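Local atomic coordinates of putative polysaccharide binding proteins (DUF1812) (PDB entry 3GF8), a protein that is of unconfirmed function but probably serves as a lipid-anchored outer-membrane component of fimbrial assembly. Residues A112-N117 against D191-R196; Y172-S177 against M212-L217; Q78-A83 against G126-V131. All blocks are in the same frame, centred on the assembly; numbering follows the deposited sequence.

Overall arrangement
Contacts 1 and 2 adjoin, their centres 9 Å apart, because strands 193-195 and 170-176 are neighbours in one sheet: contact 1 adds the outermost strand 115-116 to that sheet, while contact 2 packs the sheet against strand 209-214. Contact 3, an antiparallel strand pair, lies far off, with centres about 29 Å from contact 1 and 26 Å from contact 2. Along the chain the order is 78-83, 112-117, 126-131, 172-177, 191-196 and 212-217. Residues 112-117 fall between the two halves of contact 3, so the chain visits the sheet of contact 1 and returns before contact 3 is complete, passing between distant parts of this fimbrillin-superfamily fold.

Contact 1 (A112-N117 against D191-R196); sequences ASLIIN and DVLSFR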
loop_
_atom_site.group_PDB
_atom_site.type_symbol
_atom_site.label_atom_id
_atom_site.label_comp_id
_atom_site.label_asym_id
_atom_site.label_seq_id
_atom_site.Cartn_x
_atom_site.Cartn_y
_atom_site.Cartn_z
ATOM N N ALA A 112 14.159 -11.698 12.003
ATOM C CA ALA A 112 14.668 -12.892 11.301
ATOM C C ALA A 112 13.564 -13.773 10.823
ATOM O O ALA A 112 13.715 -14.431 9.778
ATOM C CB ALA A 112 15.628 -13.743 12.183
ATOM N N SER A 113 12.467 -13.837 11.582
ATOM C CA SER A 113 11.355 -14.700 11.186
ATOM C C SER A 113 10.616 -14.267 9.907
ATOM O O SER A 113 9.825 -15.011 9.388
ATOM C CB SER A 113 10.326 -14.770 12.301
ATOM O OG SER A 113 9.535 -13.604 12.312
ATOM N N LEU A 114 10.825 -13.048 9.437
ATOM C CA LEU A 114 10.106 -12.539 8.266
ATOM C C LEU A 114 8.575 -12.478 8.409
ATOM O O LEU A 114 7.866 -12.419 7.415
ATOM C CB LEU A 114 10.460 -13.360 7.033
ATOM C CG LEU A 114 11.948 -13.605 6.801
ATOM C CD1 LEU A 114 12.024 -14.449 5.579
ATOM C CD2 LEU A 114 12.729 -12.273 6.642
ATOM N N ILE A 115 8.078 -12.488 9.636
ATOM C CA ILE A 115 6.651 -12.337 9.914
ATOM C C ILE A 115 6.366 -10.886 10.254
ATOM O O ILE A 115 7.043 -10.296 11.063
ATOM C CB ILE A 115 6.237 -13.186 11.108
ATOM C CG1 ILE A 115 6.449 -14.647 10.771
ATOM C CG2 ILE A 115 4.797 -12.924 11.498
ATOM C CD1 ILE A 115 6.307 -15.610 11.961
ATOM N N ILE A 116 5.370 -10.310 9.625
ATOM C CA ILE A 116 4.918 -8.950 9.936
ATOM C C ILE A 116 3.495 -9.087 10.479
ATOM O O ILE A 116 2.653 -9.607 9.777
ATOM C CB ILE A 116 4.869 -8.098 8.646
ATOM C CG1 ILE A 116 6.258 -8.051 7.986
ATOM C CG2 ILE A 116 4.291 -6.679 8.938
ATOM C CD1 ILE A 116 7.232 -7.121 8.685
ATOM N N ASN A 117 3.233 -8.636 11.705
ATOM C CA ASN A 117 1.893 -8.752 12.274
ATOM C C ASN A 117 1.435 -7.483 12.948
ATOM O O ASN A 117 0.625 -7.531 13.860
ATOM C CB ASN A 117 1.775 -9.960 13.243
ATOM C CG ASN A 117 2.820 -9.945 14.340
ATOM O OD1 ASN A 117 3.521 -8.948 14.552
ATOM N ND2 ASN A 117 2.938 -11.063 15.048
ATOM N N ASP A 191 13.474 -10.586 0.673
ATOM C CA ASP A 191 12.902 -11.831 1.177
ATOM C C ASP A 191 11.413 -11.814 1.028
ATOM O O ASP A 191 10.814 -10.748 0.978
ATOM C CB ASP A 191 13.231 -12.002 2.654
ATOM C CG ASP A 191 14.697 -12.265 2.876
ATOM O OD1 ASP A 191 15.228 -13.132 2.160
ATOM O OD2 ASP A 191 15.320 -11.612 3.732
ATOM N N VAL A 192 10.829 -13.018 0.969
ATOM C CA VAL A 192 9.382 -13.194 1.084
ATOM C C VAL A 192 8.934 -13.063 2.540
ATOM O O VAL A 192 9.459 -13.742 3.432
ATOM C CB VAL A 192 8.954 -14.565 0.532
ATOM C CG1 VAL A 192 7.417 -14.818 0.718
ATOM C CG2 VAL A 192 9.368 -14.667 -0.934
ATOM N N LEU A 193 7.941 -12.200 2.748
ATOM C CA LEU A 193 7.393 -11.930 4.052
ATOM C C LEU A 193 6.019 -12.618 4.200
ATOM O O LEU A 193 5.302 -12.824 3.205
ATOM C CB LEU A 193 7.262 -10.415 4.263
ATOM C CG LEU A 193 8.512 -9.542 4.093
ATOM C CD1 LEU A 193 8.149 -8.080 4.317
ATOM C CD2 LEU A 193 9.706 -9.997 4.991
ATOM N N SER A 194 5.712 -12.999 5.448
ATOM C CA SER A 194 4.424 -13.539 5.889
ATOM C C SER A 194 3.685 -12.466 6.695
ATOM O O SER A 194 4.041 -12.162 7.832
ATOM C CB SER A 194 4.651 -14.791 6.750
ATOM O OG SER A 194 3.424 -15.394 7.177
ATOM N N PHE A 195 2.698 -11.829 6.069
ATOM C CA PHE A 195 1.897 -10.832 6.758
ATOM C C PHE A 195 0.781 -11.570 7.434
ATOM O O PHE A 195 0.090 -12.361 6.783
ATOM C CB PHE A 195 1.326 -9.802 5.787
ATOM C CG PHE A 195 2.377 -8.977 5.078
ATOM C CD1 PHE A 195 3.006 -9.459 3.934
ATOM C CD2 PHE A 195 2.738 -7.715 5.544
ATOM C CE1 PHE A 195 3.961 -8.695 3.276
ATOM C CE2 PHE A 195 3.694 -6.943 4.886
ATOM C CZ PHE A 195 4.306 -7.438 3.751
ATOM N N ARG A 196 0.597 -11.308 8.724
ATOM C CA ARG A 196 -0.383 -12.027 9.524
ATOM C C ARG A 196 -1.275 -11.081 10.263
ATOM O O ARG A 196 -0.925 -9.943 10.396
ATOM C CB ARG A 196 0.347 -12.885 10.536
ATOM C CG ARG A 196 1.185 -13.892 9.834
ATOM C CD ARG A 196 1.858 -14.866 10.748
ATOM N NE ARG A 196 2.679 -15.723 9.911
ATOM C CZ ARG A 196 3.299 -16.815 10.325
ATOM N NH1 ARG A 196 3.163 -17.211 11.563
ATOM N NH2 ARG A 196 4.033 -17.538 9.482
#
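The two branches of Ile115 lie against the side chain of Arg196 on one face of a short parallel strand pair, residues 115-116 beside 193-195. Ile115 CD1 sits over a face of the guanidinium, displaced toward its rim and 3.6 Å from Arg196 CZ, while the second branch, Ile115 CG2, presses on Arg196 CD at 3.6 Å. The arginine chain is stretched out from CG to NE, which gives both branches a continuous surface to rest on. The guanidinium is steadied from within its own segment: Arg196 NE donates to Ser194 OG at 2.9 Å, with the oxygen in the guanidinium plane.

Ile116 and Phe195 project from the other face, where the end of Leu193 also reaches Ile116. Ile116 and Phe195 lie side by side, pointing the same way, with Ile116 CB 3.8 Å from Phe195 CD2 and CG2 close to the same ring atom; the Ile116 and Leu193 side chains cross obliquely, CG1 meeting CD1. Leu108 touches all three side chains. At the start of the pair the two methyls of Leu114 straddle Asp191 CB, each 4.0 Å from it, and Leu114 CD1 also approaches Val192 O.

Between the backbones runs the staggered bonding of parallel strands. Ser194 N donates to Leu114 O, and Ile116 reaches two residues, giving its N-H to Ser194 O and accepting from Arg196 N at 2.9 Å. An ST turn, in which Ser113 OG accepts from Ile115 N, precedes this edge strand. Chemically, the two segments are joined by backbone hydrogen bonds and by carbon surfaces. Ser194 OG bonds Glu173 of the adjoining strand, and Arg196 NH2 makes a weak, long ion pair with it, so this side-chain polarity is directed away from residues 112-117.

Contact 2 (Y172-S177 against M212-L217); sequences YEIIES and MNTMRL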
loop_
_atom_site.group_PDB
_atom_site.type_symbol
_atom_site.label_atom_id
_atom_site.label_comp_id
_atom_site.label_asym_id
_atom_site.label_seq_id
_atom_site.Cartn_x
_atom_site.Cartn_y
_atom_site.Cartn_z
ATOM N N TYR A 172 -3.423 -17.389 9.421
ATOM C CA TYR A 172 -3.697 -16.600 8.228
ATOM C C TYR A 172 -2.466 -15.845 7.839
ATOM O O TYR A 172 -1.871 -15.154 8.686
ATOM C CB TYR A 172 -4.776 -15.589 8.522
ATOM C CG TYR A 172 -6.000 -16.198 9.115
ATOM C CD1 TYR A 172 -6.072 -16.472 10.484
ATOM C CD2 TYR A 172 -7.073 -16.551 8.307
ATOM C CE1 TYR A 172 -7.213 -17.067 11.033
ATOM C CE2 TYR A 172 -8.204 -17.077 8.835
ATOM C CZ TYR A 172 -8.256 -17.372 10.209
ATOM O OH TYR A 172 -9.393 -17.943 10.728
ATOM N N GLU A 173 -2.114 -15.960 6.556
ATOM C CA GLU A 173 -0.996 -15.265 5.988
ATOM C C GLU A 173 -1.278 -14.680 4.603
ATOM O O GLU A 173 -1.952 -15.301 3.773
ATOM C CB GLU A 173 0.180 -16.234 5.786
ATOM C CG GLU A 173 0.609 -17.048 6.974
ATOM C CD GLU A 173 1.664 -18.051 6.544
ATOM O OE1 GLU A 173 2.858 -17.667 6.415
ATOM O OE2 GLU A 173 1.282 -19.212 6.291
ATOM N N ILE A 174 -0.713 -13.504 4.366
ATOM C CA ILE A 174 -0.545 -12.950 3.036
ATOM C C ILE A 174 0.973 -13.051 2.820
ATOM O O ILE A 174 1.741 -12.610 3.688
ATOM C CB ILE A 174 -1.057 -11.492 2.959
ATOM C CG1 ILE A 174 -2.596 -11.480 3.129
ATOM C CG2 ILE A 174 -0.639 -10.845 1.652
ATOM C CD1 ILE A 174 -3.271 -10.126 3.017
ATOM N N ILE A 175 1.391 -13.670 1.713
ATOM C CA ILE A 175 2.805 -13.983 1.453
ATOM C C ILE A 175 3.273 -13.254 0.200
ATOM O O ILE A 175 2.715 -13.408 -0.846
ATOM C CB ILE A 175 3.044 -15.512 1.327
ATOM C CG1 ILE A 175 2.633 -16.191 2.638
ATOM C CG2 ILE A 175 4.538 -15.814 0.951
ATOM C CD1 ILE A 175 2.442 -17.718 2.593
ATOM N N GLU A 176 4.264 -12.399 0.343
ATOM C CA GLU A 176 4.796 -11.664 -0.777
ATOM C C GLU A 176 6.130 -11.052 -0.375
ATOM O O GLU A 176 6.385 -10.835 0.806
ATOM C CB GLU A 176 3.818 -10.579 -1.199
ATOM C CG GLU A 176 4.153 -9.921 -2.524
ATOM C CD GLU A 176 4.377 -10.930 -3.623
ATOM O OE1 GLU A 176 3.392 -11.468 -4.157
ATOM O OE2 GLU A 176 5.558 -11.193 -3.920
ATOM N N SER A 177 6.977 -10.793 -1.366
ATOM C CA SER A 177 8.260 -10.143 -1.164
ATOM C C SER A 177 8.167 -8.698 -1.685
ATOM O O SER A 177 8.950 -8.243 -2.521
ATOM C CB SER A 177 9.356 -10.940 -1.873
ATOM O OG SER A 177 9.085 -11.005 -3.247
HETATM N N MSE A 212 -5.764 -7.653 8.397
HETATM C CA MSE A 212 -4.371 -7.770 7.975
HETATM C C MSE A 212 -3.975 -6.563 7.169
HETATM O O MSE A 212 -4.837 -5.851 6.648
HETATM C CB MSE A 212 -4.263 -8.981 7.058
HETATM C CG MSE A 212 -4.907 -10.225 7.696
HETATM SE SE MSE A 212 -4.657 -11.866 6.684
HETATM C CE MSE A 212 -2.869 -12.130 6.947
ATOM N N ASN A 213 -2.678 -6.355 6.996
ATOM C CA ASN A 213 -2.206 -5.411 5.979
ATOM C C ASN A 213 -0.943 -5.852 5.233
ATOM O O ASN A 213 -0.175 -6.649 5.713
ATOM C CB ASN A 213 -2.082 -3.952 6.491
ATOM C CG ASN A 213 -1.122 -3.753 7.670
ATOM O OD1 ASN A 213 -0.974 -2.614 8.157
ATOM N ND2 ASN A 213 -0.522 -4.812 8.166
ATOM N N THR A 214 -0.742 -5.328 4.039
ATOM C CA THR A 214 0.474 -5.658 3.331
ATOM C C THR A 214 0.979 -4.435 2.592
ATOM O O THR A 214 0.367 -3.375 2.631
ATOM C CB THR A 214 0.264 -6.852 2.353
ATOM O OG1 THR A 214 1.534 -7.268 1.842
ATOM C CG2 THR A 214 -0.701 -6.464 1.200
HETATM N N MSE A 215 2.107 -4.595 1.912
HETATM C CA MSE A 215 2.658 -3.523 1.085
HETATM C C MSE A 215 1.945 -3.632 -0.294
HETATM O O MSE A 215 0.832 -4.130 -0.343
HETATM C CB MSE A 215 4.181 -3.670 1.063
HETATM C CG MSE A 215 4.784 -3.460 2.467
HETATM SE SE MSE A 215 5.026 -1.596 2.831
HETATM C CE MSE A 215 6.546 -1.414 1.622
ATOM N N ARG A 216 2.566 -3.190 -1.388
ATOM C CA ARG A 216 1.868 -2.964 -2.649
ATOM C C ARG A 216 1.300 -4.230 -3.208
ATOM O O ARG A 216 1.971 -5.290 -3.160
ATOM C CB ARG A 216 2.807 -2.375 -3.691
ATOM C CG ARG A 216 3.340 -0.984 -3.309
ATOM C CD ARG A 216 3.976 -0.311 -4.496
ATOM N NE ARG A 216 2.957 0.078 -5.459
ATOM C CZ ARG A 216 3.156 0.243 -6.766
ATOM N NH1 ARG A 216 4.336 0.017 -7.320
ATOM N NH2 ARG A 216 2.162 0.620 -7.537
ATOM N N LEU A 217 0.051 -4.138 -3.685
ATOM C CA LEU A 217 -0.551 -5.211 -4.489
ATOM C C LEU A 217 -0.274 -4.925 -5.966
ATOM O O LEU A 217 -0.682 -3.905 -6.483
ATOM C CB LEU A 217 -2.055 -5.348 -4.207
ATOM C CG LEU A 217 -2.359 -5.734 -2.746
ATOM C CD1 LEU A 217 -3.790 -5.412 -2.360
ATOM C CD2 LEU A 217 -2.021 -7.211 -2.496
#
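Strands 172-176 and 212-214 run almost exactly parallel, 4° apart, but their axes stay 8.2 Å from each other, a spacing of packed faces rather than of hydrogen-bonded neighbours. The gap is spanned chiefly by the selenomethionine Met212. Its chain bends at the last torsion (chi3 70°), which sets CE against the opposing backbone, 3.6 Å from both Tyr172 O and Ile174 N. The selenium, Met212 SE, lies 4.2 Å from Tyr172 CB, although the tyrosine ring extends past it, its hydroxyl bonded to Met167 O.

Each strand has its own partners: 170-176 is bonded on its flanks to 193-195 and 224-229, whereas 209-214 pairs with 139-158. The contact is therefore a face-to-face layering of two sheets, consistent with the beta-sandwich architecture of the transthyretin clan. Ile174 is wedged between two residues of the facing strand. The Ile174 and Met212 side chains cross obliquely, with Ile174 CG1 3.9 Å from Met212 CE, while Ile174 CG2 meets Thr214 CB at 4.2 Å, those two side chains crossing at about a right angle. An alanine here, without CG1, CG2 and CD1, would probably open a gap between the sheets, taking the CG2 contact from Thr214 and one wall from the Met212 methyl. Val152 and Phe154 of strand 139-158 also press on Ile174, and Thr214 OG1 is hydrogen-bonded to Asn178 ND2.

Contact 3 (Q78-A83 against G126-V131); sequences QFMAWA and GEVINV
Gly126 faces Ala81 in a hydrogen-bonded antiparallel pair so close that a CB on the glycine would clash with Ala81 CB. Gly126 N donates to Ala81 O at 2.7 Å from above the carbonyl plane, and Ala81 N returns a longer bond to Gly126 O. A beta bulge follows, shifting the register by one residue; within it Glu127 points away and bonds Asn144. Val128 rests its CG1 3.8 Å from Gln78 NE2. With Ile129 the regular pairing resumes: its N and O both bond Phe79, and its CG1, set between the backbone N and the carbonyl carbon (chi1 58°), comes against Phe79 CB. Asn130 lies side by side with Gln78, their amide planes 6° apart, yet Gln78 NE2 approaches Asn130 OD1 at 3.1 Å tilted from both planes, a bent bond of 138°. Val131 sets CG2 over the centre of the Phe79 ring, 3.7 Å from the centroid, in a CH-pi contact.

Strand 124-133 runs between 75-83 and 139-158, and 75-83 in turn pairs with 38-44. Phe79 reaches Leu41 and Val43 of that strand, as well as Leu16 and Val18 of strand 16-21.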
loop_
_atom_site.group_PDB
_atom_site.type_symbol
_atom_site.label_atom_id
_atom_site.label_comp_id
_atom_site.label_asym_id
_atom_site.label_seq_id
_atom_site.Cartn_x
_atom_site.Cartn_y
_atom_site.Cartn_z
ATOM N N GLN A 78 14.938 17.277 -9.827
ATOM C CA GLN A 78 13.849 16.322 -9.703
ATOM C C GLN A 78 13.417 16.224 -8.259
ATOM O O GLN A 78 14.256 16.248 -7.367
ATOM C CB GLN A 78 14.248 14.973 -10.218
ATOM C CG GLN A 78 14.597 15.006 -11.673
ATOM C CD GLN A 78 14.856 13.640 -12.223
ATOM O OE1 GLN A 78 15.818 12.980 -11.846
ATOM N NE2 GLN A 78 13.999 13.206 -13.143
ATOM N N PHE A 79 12.102 16.189 -8.032
ATOM C CA PHE A 79 11.553 15.995 -6.701
ATOM C C PHE A 79 10.785 14.698 -6.700
ATOM O O PHE A 79 10.187 14.301 -7.717
ATOM C CB PHE A 79 10.522 17.067 -6.268
ATOM C CG PHE A 79 11.026 18.512 -6.185
ATOM C CD1 PHE A 79 12.358 18.863 -6.326
ATOM C CD2 PHE A 79 10.092 19.531 -5.917
ATOM C CE1 PHE A 79 12.749 20.217 -6.252
ATOM C CE2 PHE A 79 10.455 20.853 -5.837
ATOM C CZ PHE A 79 11.802 21.212 -5.994
HETATM N N MSE A 80 10.781 14.058 -5.535
HETATM C CA MSE A 80 9.874 12.966 -5.246
HETATM C C MSE A 80 9.633 12.999 -3.747
HETATM O O MSE A 80 10.228 13.812 -3.063
HETATM C CB MSE A 80 10.393 11.601 -5.784
HETATM C CG MSE A 80 11.743 11.113 -5.319
HETATM SE SE MSE A 80 11.701 10.316 -3.588
HETATM C CE MSE A 80 10.465 8.807 -3.863
ATOM N N ALA A 81 8.729 12.163 -3.242
ATOM C CA ALA A 81 8.496 12.143 -1.817
ATOM C C ALA A 81 8.080 10.768 -1.305
ATOM O O ALA A 81 7.671 9.918 -2.077
ATOM C CB ALA A 81 7.469 13.180 -1.430
ATOM N N TRP A 82 8.267 10.561 0.007
ATOM C CA TRP A 82 7.603 9.493 0.748
ATOM C C TRP A 82 6.801 10.190 1.831
ATOM O O TRP A 82 7.274 11.135 2.475
ATOM C CB TRP A 82 8.605 8.553 1.401
ATOM C CG TRP A 82 9.285 7.615 0.483
ATOM C CD1 TRP A 82 10.610 7.635 0.120
ATOM C CD2 TRP A 82 8.699 6.487 -0.189
ATOM N NE1 TRP A 82 10.872 6.591 -0.742
ATOM C CE2 TRP A 82 9.723 5.872 -0.943
ATOM C CE3 TRP A 82 7.409 5.932 -0.217
ATOM C CZ2 TRP A 82 9.497 4.741 -1.724
ATOM C CZ3 TRP A 82 7.183 4.812 -0.984
ATOM C CH2 TRP A 82 8.217 4.218 -1.722
ATOM N N ALA A 83 5.561 9.752 1.997
ATOM C CA ALA A 83 4.653 10.380 2.926
ATOM C C ALA A 83 4.148 9.303 3.878
ATOM O O ALA A 83 3.937 8.159 3.482
ATOM C CB ALA A 83 3.485 11.081 2.184
ATOM N N GLY A 126 5.401 9.484 -3.542
ATOM C CA GLY A 126 5.238 10.736 -4.256
ATOM C C GLY A 126 6.013 10.610 -5.524
ATOM O O GLY A 126 7.234 10.482 -5.477
ATOM N N GLU A 127 5.316 10.659 -6.658
ATOM C CA GLU A 127 5.958 10.409 -7.947
ATOM C C GLU A 127 6.988 11.495 -8.296
ATOM O O GLU A 127 6.892 12.660 -7.820
ATOM C CB GLU A 127 4.916 10.307 -9.062
ATOM C CG GLU A 127 3.697 9.466 -8.691
ATOM C CD GLU A 127 2.775 9.256 -9.867
ATOM O OE1 GLU A 127 3.158 8.502 -10.771
ATOM O OE2 GLU A 127 1.666 9.819 -9.881
ATOM N N VAL A 128 7.984 11.090 -9.092
ATOM C CA VAL A 128 9.108 11.950 -9.479
ATOM C C VAL A 128 8.633 13.026 -10.460
ATOM O O VAL A 128 7.933 12.711 -11.402
ATOM C CB VAL A 128 10.242 11.140 -10.159
ATOM C CG1 VAL A 128 11.343 12.068 -10.719
ATOM C CG2 VAL A 128 10.817 10.144 -9.222
ATOM N N ILE A 129 8.997 14.283 -10.224
ATOM C CA ILE A 129 8.697 15.367 -11.158
ATOM C C ILE A 129 9.967 16.145 -11.533
ATOM O O ILE A 129 10.931 16.234 -10.748
ATOM C CB ILE A 129 7.652 16.324 -10.567
ATOM C CG1 ILE A 129 8.144 16.905 -9.232
ATOM C CG2 ILE A 129 6.306 15.598 -10.358
ATOM C CD1 ILE A 129 7.376 18.141 -8.792
ATOM N N ASN A 130 9.982 16.701 -12.740
ATOM C CA ASN A 130 11.068 17.591 -13.152
ATOM C C ASN A 130 10.677 18.989 -12.808
ATOM O O ASN A 130 9.576 19.377 -13.068
ATOM C CB ASN A 130 11.324 17.474 -14.644
ATOM C CG ASN A 130 11.829 16.112 -15.012
ATOM O OD1 ASN A 130 12.893 15.696 -14.548
ATOM N ND2 ASN A 130 11.054 15.380 -15.822
ATOM N N VAL A 131 11.569 19.733 -12.184
ATOM C CA VAL A 131 11.265 21.082 -11.706
ATOM C C VAL A 131 12.283 22.053 -12.311
ATOM O O VAL A 131 13.498 21.845 -12.211
ATOM C CB VAL A 131 11.312 21.155 -10.178
ATOM C CG1 VAL A 131 11.121 22.587 -9.710
ATOM C CG2 VAL A 131 10.245 20.246 -9.602
#